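Local coordinates for protein salt-tolerant glutaminase (Micrococcus luteus, PDB 3AGD) that probably hydrolyses L-glutamine to L-glutamate and ammonium, working as a salt-tolerant member of the glutaminase family, at residues G314-R322 and G384-A395; D84-E94 and S105-G116. One frame throughout, in Å; residues are numbered along the deposited sequence.

Contact 1. Residues G314-R322 and G384-A395; sequences GTAVRFVER and GGGAVHEAAAAA
G314 and G385 bring their CA atoms to within 3.5 Å, possible because G314 carries no side chain that would run into G385, where the STAS part of the chain lays helix 389-395 alongside strand 317-322. The two run almost parallel, 3° apart, with axes 7.0 Å from each other at their closest. V317 meets V388 CG2 with its own CG2 at 3.7 Å, the two side chains crossing at about a right angle, and its carbonyl O accepts a weak bond from A387 N. R318 and F319 both face H330 in a classic beta bulge, and A387 has only a methyl to press against their backbone. V320 is the main apolar contact: with CG1 anti to the backbone N (chi1 -171°), that methyl lies 3.8 Å from A391 CA. V320 N donates to E390 OE1 at 2.7 Å, while E390 OE2 forms a salt bridge with R413 of the second subunit, so both carboxylate oxygens are engaged. A water joins V320 O to E390 O. R322, near the strand's end, suits its place through its length: G324 O and G402 O hold NE and NH1, and NH2 donates to A394 O at 2.9 Å, the acceptor lying 6° out of the guanidinium plane.

Contact 2. Residues D84-E94 and S105-G116; sequences DRQVGLNPSGE and SHRPDNAMINAG
R107 reaches back along residues 84-88 while E94 grips the start of helix 114-123, so two loops of the glutaminase domain are tied at both ends. R107 adopts the crowded position, CG lying between its backbone N and carbonyl carbon (chi1 66°), and is extended from there. This lays CB 3.3 Å from Q86 O and carries NH1 to D84 O, a weak hydrogen bond of 2.8 Å to the last residue of helix 80-84. S105 OG, from the same loop, lies above one face of the guanidinium, toward its rim.

Between these ends the backbones come close. G88 N donates to P108 O at 3.0 Å, the donor lying nearly in line with the C=O bond, and glycine suits this place because a side chain would point into the opposing loop. V87 points its CB away from the other loop, yet its CG1 still lies 3.6 Å from A111 N, and the side chain also packs on A119 and V120 of helix 114-123. D109 and N90 lie side by side, pointing the same way with their flat groups 80° apart. S92 CB approaches D109 OD2 at 3.3 Å, while S92 OG is bonded to G93 O.

E94 has CG anti to its backbone N (chi1 -174°) and then bends at chi2, which brings its carboxylate across the side chain of N114. OE1 accepts N114 N on its syn lone pair at 2.9 Å, and OE2 pairs with R166 and reaches A115 N through a water. N114 binds L-glutamate in this protein, although no ligand is bound here; its OD1 accepts a bond from K67 and its ND2 donates to N167. An acidic group at a helix N-terminus probably gains from the helix dipole, and the bond is consistent with E94 acting as a second-shell residue that positions N114.

Overall arrangement
The two contacts lie on opposite sides of the chain's centre, about 47 Å apart between centres and about 31 Å between nearest atoms, and share no secondary-structure element. Both are partly buried, contact 1 the more so, and both touch the second subunit, contact 1 through a salt bridge and an arginine side chain bonded to a backbone carbonyl, contact 2 through packing alone. Contact 1 joins a strand to a helix in the STAS part, far from any annotated site. Contact 2, in the glutaminase part, joins an irregular loop to another that runs into helix 114-123, and it alone includes a ligand-binding residue. Both use water bridges and charged side chains, but contact 1 sets them beside a valine-alanine interface, whereas contact 2 has little apolar side-chain packing between its segments.

Contact 1. Residues G314-R322 and G384-A395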
# COMPACT_ATOMS: atom_id res chain seq x y z
N GLY A 314 -7.49 -12.83 8.05
CA GLY A 314 -8.13 -13.86 8.85
C GLY A 314 -7.98 -13.69 10.34
O GLY A 314 -8.73 -14.30 11.11
N THR A 315 -7.04 -12.86 10.78
CA THR A 315 -6.83 -12.64 12.20
C THR A 315 -8.01 -11.86 12.79
O THR A 315 -8.15 -11.74 14.01
CB THR A 315 -5.50 -11.90 12.45
OG1 THR A 315 -4.41 -12.78 12.10
CG2 THR A 315 -5.35 -11.50 13.92
N ALA A 316 -8.87 -11.34 11.91
CA ALA A 316 -10.05 -10.63 12.35
C ALA A 316 -10.89 -11.62 13.17
O ALA A 316 -11.70 -11.23 14.01
CB ALA A 316 -10.85 -10.13 11.15
N VAL A 317 -10.68 -12.91 12.92
CA VAL A 317 -11.39 -13.94 13.67
C VAL A 317 -10.44 -14.38 14.79
O VAL A 317 -9.45 -15.07 14.53
CB VAL A 317 -11.75 -15.15 12.79
CG1 VAL A 317 -12.39 -16.24 13.64
CG2 VAL A 317 -12.71 -14.73 11.68
N ARG A 318 -10.73 -13.96 16.02
CA ARG A 318 -9.90 -14.31 17.17
C ARG A 318 -10.00 -15.81 17.46
O ARG A 318 -9.00 -16.45 17.78
CB ARG A 318 -10.36 -13.49 18.39
CG ARG A 318 -9.47 -13.59 19.62
CD ARG A 318 -10.01 -12.68 20.73
NE ARG A 318 -9.25 -12.76 21.98
CZ ARG A 318 -8.08 -12.16 22.21
NH1 ARG A 318 -7.52 -11.41 21.27
NH2 ARG A 318 -7.49 -12.30 23.38
N PHE A 319 -11.21 -16.35 17.36
CA PHE A 319 -11.44 -17.78 17.57
C PHE A 319 -12.90 -18.15 17.32
O PHE A 319 -13.78 -17.29 17.29
CB PHE A 319 -11.03 -18.23 18.99
CG PHE A 319 -11.92 -17.71 20.10
CD1 PHE A 319 -11.42 -16.83 21.05
CD2 PHE A 319 -13.24 -18.15 20.22
CE1 PHE A 319 -12.21 -16.40 22.12
CE2 PHE A 319 -14.05 -17.71 21.28
CZ PHE A 319 -13.53 -16.84 22.23
N VAL A 320 -13.14 -19.45 17.12
CA VAL A 320 -14.47 -19.98 16.89
C VAL A 320 -14.53 -21.27 17.68
O VAL A 320 -13.86 -22.24 17.34
CB VAL A 320 -14.73 -20.30 15.41
CG1 VAL A 320 -16.20 -20.65 15.20
CG2 VAL A 320 -14.33 -19.12 14.54
N GLU A 321 -15.32 -21.28 18.75
CA GLU A 321 -15.43 -22.47 19.59
C GLU A 321 -16.87 -22.95 19.61
O GLU A 321 -17.79 -22.21 19.28
CB GLU A 321 -14.93 -22.14 21.00
CG GLU A 321 -13.59 -21.41 20.95
CD GLU A 321 -12.96 -21.20 22.31
OE1 GLU A 321 -13.69 -20.85 23.27
OE2 GLU A 321 -11.73 -21.37 22.42
N ARG A 322 -17.08 -24.20 20.01
CA ARG A 322 -18.43 -24.74 20.03
C ARG A 322 -18.83 -25.45 21.30
O ARG A 322 -18.03 -26.18 21.89
CB ARG A 322 -18.62 -25.70 18.86
CG ARG A 322 -20.01 -26.29 18.79
CD ARG A 322 -20.28 -27.00 17.47
NE ARG A 322 -21.64 -27.52 17.42
CZ ARG A 322 -22.18 -28.09 16.35
NH1 ARG A 322 -23.43 -28.54 16.41
NH2 ARG A 322 -21.49 -28.21 15.23
N GLY A 384 -2.54 -16.97 6.39
CA GLY A 384 -2.84 -15.86 7.27
C GLY A 384 -4.15 -15.95 8.02
O GLY A 384 -4.27 -15.40 9.11
N GLY A 385 -5.12 -16.65 7.45
CA GLY A 385 -6.45 -16.81 8.04
C GLY A 385 -6.72 -16.84 9.54
O GLY A 385 -7.85 -17.11 9.94
N GLY A 386 -5.72 -16.57 10.38
CA GLY A 386 -5.96 -16.56 11.82
C GLY A 386 -6.75 -17.76 12.32
O GLY A 386 -6.31 -18.90 12.18
N ALA A 387 -7.93 -17.51 12.89
CA ALA A 387 -8.75 -18.60 13.41
C ALA A 387 -10.00 -18.87 12.57
O ALA A 387 -10.92 -19.56 13.01
CB ALA A 387 -9.16 -18.30 14.85
N VAL A 388 -10.03 -18.34 11.35
CA VAL A 388 -11.16 -18.55 10.45
C VAL A 388 -11.44 -20.04 10.29
O VAL A 388 -12.60 -20.48 10.24
CB VAL A 388 -10.89 -17.96 9.04
CG1 VAL A 388 -12.03 -18.34 8.09
CG2 VAL A 388 -10.75 -16.45 9.12
N HIS A 389 -10.37 -20.82 10.21
CA HIS A 389 -10.46 -22.26 10.02
C HIS A 389 -11.17 -22.98 11.16
O HIS A 389 -11.66 -24.09 10.97
CB HIS A 389 -9.07 -22.86 9.83
CG HIS A 389 -8.21 -22.82 11.06
ND1 HIS A 389 -7.62 -21.66 11.51
CD2 HIS A 389 -7.84 -23.79 11.92
CE1 HIS A 389 -6.92 -21.92 12.60
NE2 HIS A 389 -7.04 -23.21 12.87
N GLU A 390 -11.22 -22.36 12.34
CA GLU A 390 -11.88 -23.00 13.47
C GLU A 390 -13.38 -23.15 13.23
O GLU A 390 -14.04 -23.96 13.89
CB GLU A 390 -11.61 -22.21 14.76
CG GLU A 390 -10.13 -21.96 15.03
CD GLU A 390 -9.85 -21.44 16.44
OE1 GLU A 390 -10.71 -20.72 16.99
OE2 GLU A 390 -8.77 -21.73 16.98
N ALA A 391 -13.93 -22.39 12.29
CA ALA A 391 -15.35 -22.47 11.98
C ALA A 391 -15.64 -23.81 11.32
O ALA A 391 -16.61 -24.49 11.66
CB ALA A 391 -15.77 -21.33 11.05
N ALA A 392 -14.79 -24.19 10.37
CA ALA A 392 -14.96 -25.45 9.67
C ALA A 392 -14.83 -26.59 10.68
O ALA A 392 -15.57 -27.57 10.61
CB ALA A 392 -13.90 -25.59 8.58
N ALA A 393 -13.90 -26.44 11.61
CA ALA A 393 -13.67 -27.44 12.64
C ALA A 393 -14.88 -27.53 13.56
O ALA A 393 -15.20 -28.61 14.08
CB ALA A 393 -12.42 -27.10 13.45
N ALA A 394 -15.54 -26.40 13.77
CA ALA A 394 -16.73 -26.34 14.63
C ALA A 394 -17.90 -27.06 13.96
O ALA A 394 -18.70 -27.71 14.63
CB ALA A 394 -17.10 -24.88 14.91
N ALA A 395 -17.99 -26.94 12.64
CA ALA A 395 -19.06 -27.58 11.89
C ALA A 395 -18.78 -29.07 11.73
O ALA A 395 -19.71 -29.87 11.65
CB ALA A 395 -19.20 -26.92 10.52
O HOH W 1 -13.45 -24.66 16.28
O HOH W 2 -10.17 -21.88 19.57
O HOH W 3 -22.74 -28.86 12.80

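Contact 2. Residues D84-E94 and S105-G116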
# COMPACT_ATOMS: atom_id res chain seq x y z
N ASP A 84 -9.85 19.66 -7.44
CA ASP A 84 -9.42 18.96 -8.64
C ASP A 84 -9.54 19.79 -9.91
O ASP A 84 -8.88 19.50 -10.91
CB ASP A 84 -10.17 17.63 -8.80
CG ASP A 84 -9.76 16.61 -7.76
OD1 ASP A 84 -8.81 16.90 -6.99
OD2 ASP A 84 -10.37 15.53 -7.70
N ARG A 85 -10.38 20.83 -9.88
CA ARG A 85 -10.53 21.70 -11.03
C ARG A 85 -9.31 22.61 -11.16
O ARG A 85 -9.02 23.10 -12.25
CB ARG A 85 -11.78 22.58 -10.90
CG ARG A 85 -13.09 21.95 -11.37
CD ARG A 85 -14.18 23.02 -11.55
NE ARG A 85 -14.77 23.46 -10.28
CZ ARG A 85 -15.74 22.82 -9.63
NH1 ARG A 85 -16.24 21.69 -10.12
NH2 ARG A 85 -16.20 23.30 -8.48
N GLN A 86 -8.59 22.82 -10.06
CA GLN A 86 -7.42 23.70 -10.06
C GLN A 86 -6.09 22.99 -9.83
O GLN A 86 -5.02 23.56 -10.08
CB GLN A 86 -7.57 24.78 -8.99
CG GLN A 86 -8.84 25.62 -9.06
CD GLN A 86 -8.92 26.51 -10.29
OE1 GLN A 86 -9.79 27.36 -10.40
NE2 GLN A 86 -8.00 26.30 -11.23
N VAL A 87 -6.14 21.76 -9.35
CA VAL A 87 -4.93 21.00 -9.07
C VAL A 87 -5.05 19.59 -9.65
O VAL A 87 -5.96 18.84 -9.29
CB VAL A 87 -4.68 20.92 -7.54
CG1 VAL A 87 -3.41 20.14 -7.24
CG2 VAL A 87 -4.60 22.32 -6.95
N GLY A 88 -4.13 19.24 -10.54
CA GLY A 88 -4.17 17.92 -11.16
C GLY A 88 -3.57 16.82 -10.31
O GLY A 88 -3.12 17.05 -9.19
N LEU A 89 -3.55 15.61 -10.87
CA LEU A 89 -3.00 14.44 -10.18
C LEU A 89 -1.89 13.85 -11.03
O LEU A 89 -1.41 12.74 -10.78
CB LEU A 89 -4.08 13.38 -9.99
CG LEU A 89 -5.33 13.80 -9.20
CD1 LEU A 89 -6.37 12.69 -9.27
CD2 LEU A 89 -4.93 14.09 -7.77
N ASN A 90 -1.49 14.59 -12.06
CA ASN A 90 -0.46 14.14 -12.97
C ASN A 90 0.92 14.20 -12.33
O ASN A 90 1.38 15.27 -11.93
CB ASN A 90 -0.46 14.99 -14.24
CG ASN A 90 0.54 14.51 -15.27
OD1 ASN A 90 1.40 15.26 -15.72
ND2 ASN A 90 0.42 13.24 -15.66
N PRO A 91 1.60 13.06 -12.21
CA PRO A 91 2.93 13.07 -11.61
C PRO A 91 3.91 13.91 -12.44
O PRO A 91 3.90 13.86 -13.67
CB PRO A 91 3.30 11.59 -11.54
CG PRO A 91 2.47 10.96 -12.61
CD PRO A 91 1.16 11.68 -12.50
N SER A 92 4.74 14.69 -11.76
CA SER A 92 5.68 15.55 -12.45
C SER A 92 6.80 16.08 -11.56
O SER A 92 6.68 16.07 -10.33
CB SER A 92 4.91 16.73 -13.06
OG SER A 92 5.77 17.73 -13.58
N GLY A 93 7.88 16.53 -12.19
CA GLY A 93 9.01 17.09 -11.47
C GLY A 93 8.76 18.59 -11.35
O GLY A 93 7.76 19.09 -11.86
N GLU A 94 9.67 19.31 -10.70
CA GLU A 94 9.50 20.75 -10.50
C GLU A 94 9.63 21.60 -11.77
O GLU A 94 9.04 22.68 -11.85
CB GLU A 94 10.49 21.23 -9.43
CG GLU A 94 10.34 22.69 -9.00
CD GLU A 94 8.91 23.06 -8.63
OE1 GLU A 94 8.25 22.29 -7.91
OE2 GLU A 94 8.45 24.14 -9.07
N SER A 105 -8.24 21.28 -18.86
CA SER A 105 -8.54 21.56 -17.46
C SER A 105 -7.89 22.83 -16.92
O SER A 105 -8.41 23.46 -16.00
CB SER A 105 -8.14 20.36 -16.60
OG SER A 105 -6.81 19.95 -16.89
N HIS A 106 -6.75 23.22 -17.50
CA HIS A 106 -6.04 24.42 -17.07
C HIS A 106 -5.67 24.33 -15.59
O HIS A 106 -6.24 25.03 -14.76
CB HIS A 106 -6.90 25.66 -17.29
CG HIS A 106 -7.33 25.85 -18.71
ND1 HIS A 106 -6.43 25.87 -19.76
CD2 HIS A 106 -8.55 26.03 -19.26
CE1 HIS A 106 -7.09 26.05 -20.89
NE2 HIS A 106 -8.38 26.15 -20.62
N ARG A 107 -4.72 23.46 -15.27
CA ARG A 107 -4.31 23.29 -13.89
C ARG A 107 -2.90 22.71 -13.82
O ARG A 107 -2.51 21.91 -14.67
CB ARG A 107 -5.29 22.35 -13.18
CG ARG A 107 -5.24 20.92 -13.71
CD ARG A 107 -6.45 20.10 -13.30
NE ARG A 107 -6.41 18.78 -13.93
CZ ARG A 107 -7.43 17.94 -13.97
NH1 ARG A 107 -8.60 18.27 -13.42
NH2 ARG A 107 -7.29 16.76 -14.57
N PRO A 108 -2.11 23.13 -12.81
CA PRO A 108 -0.75 22.60 -12.68
C PRO A 108 -0.85 21.09 -12.46
O PRO A 108 -1.90 20.60 -12.03
CB PRO A 108 -0.21 23.35 -11.46
CG PRO A 108 -1.44 23.66 -10.66
CD PRO A 108 -2.42 24.08 -11.73
N ASP A 109 0.22 20.36 -12.75
CA ASP A 109 0.20 18.90 -12.63
C ASP A 109 -0.20 18.27 -11.29
O ASP A 109 -0.98 17.32 -11.27
CB ASP A 109 1.54 18.32 -13.09
CG ASP A 109 1.68 18.34 -14.60
OD1 ASP A 109 0.65 18.49 -15.29
OD2 ASP A 109 2.82 18.19 -15.11
N ASN A 110 0.33 18.77 -10.17
CA ASN A 110 -0.04 18.19 -8.88
C ASN A 110 0.32 19.10 -7.71
O ASN A 110 1.02 20.09 -7.88
CB ASN A 110 0.60 16.81 -8.69
CG ASN A 110 2.11 16.87 -8.71
OD1 ASN A 110 2.75 16.53 -9.71
ND2 ASN A 110 2.70 17.31 -7.61
N ALA A 111 -0.15 18.73 -6.52
CA ALA A 111 0.07 19.50 -5.30
C ALA A 111 1.48 19.50 -4.72
O ALA A 111 1.79 20.32 -3.85
CB ALA A 111 -0.93 19.06 -4.22
N MET A 112 2.33 18.59 -5.19
CA MET A 112 3.71 18.48 -4.70
C MET A 112 4.69 19.46 -5.33
O MET A 112 5.72 19.78 -4.74
CB MET A 112 4.22 17.05 -4.90
CG MET A 112 3.45 15.99 -4.11
SD MET A 112 3.47 16.30 -2.32
CE MET A 112 1.84 16.97 -2.06
N ILE A 113 4.37 19.93 -6.53
CA ILE A 113 5.23 20.89 -7.21
C ILE A 113 4.77 22.30 -6.83
O ILE A 113 3.59 22.51 -6.53
CB ILE A 113 5.17 20.74 -8.75
CG1 ILE A 113 3.75 21.01 -9.25
CG2 ILE A 113 5.60 19.33 -9.15
CD1 ILE A 113 3.60 20.99 -10.76
N ASN A 114 5.69 23.25 -6.86
CA ASN A 114 5.39 24.63 -6.50
C ASN A 114 4.11 25.17 -7.13
O ASN A 114 3.22 25.62 -6.42
CB ASN A 114 6.57 25.52 -6.86
CG ASN A 114 7.76 25.30 -5.95
OD1 ASN A 114 7.87 24.26 -5.30
ND2 ASN A 114 8.65 26.28 -5.88
N ALA A 115 4.02 25.11 -8.45
CA ALA A 115 2.84 25.61 -9.17
C ALA A 115 1.55 25.05 -8.58
O ALA A 115 0.57 25.78 -8.41
CB ALA A 115 2.95 25.26 -10.65
N GLY A 116 1.53 23.76 -8.29
CA GLY A 116 0.34 23.17 -7.71
C GLY A 116 0.17 23.59 -6.26
O GLY A 116 -0.95 23.69 -5.76
O HOH W 4 -8.40 25.86 -13.67
O HOH W 5 -10.25 22.02 -14.93
O HOH W 6 -2.22 16.74 -6.62
O HOH W 7 6.17 24.10 -10.25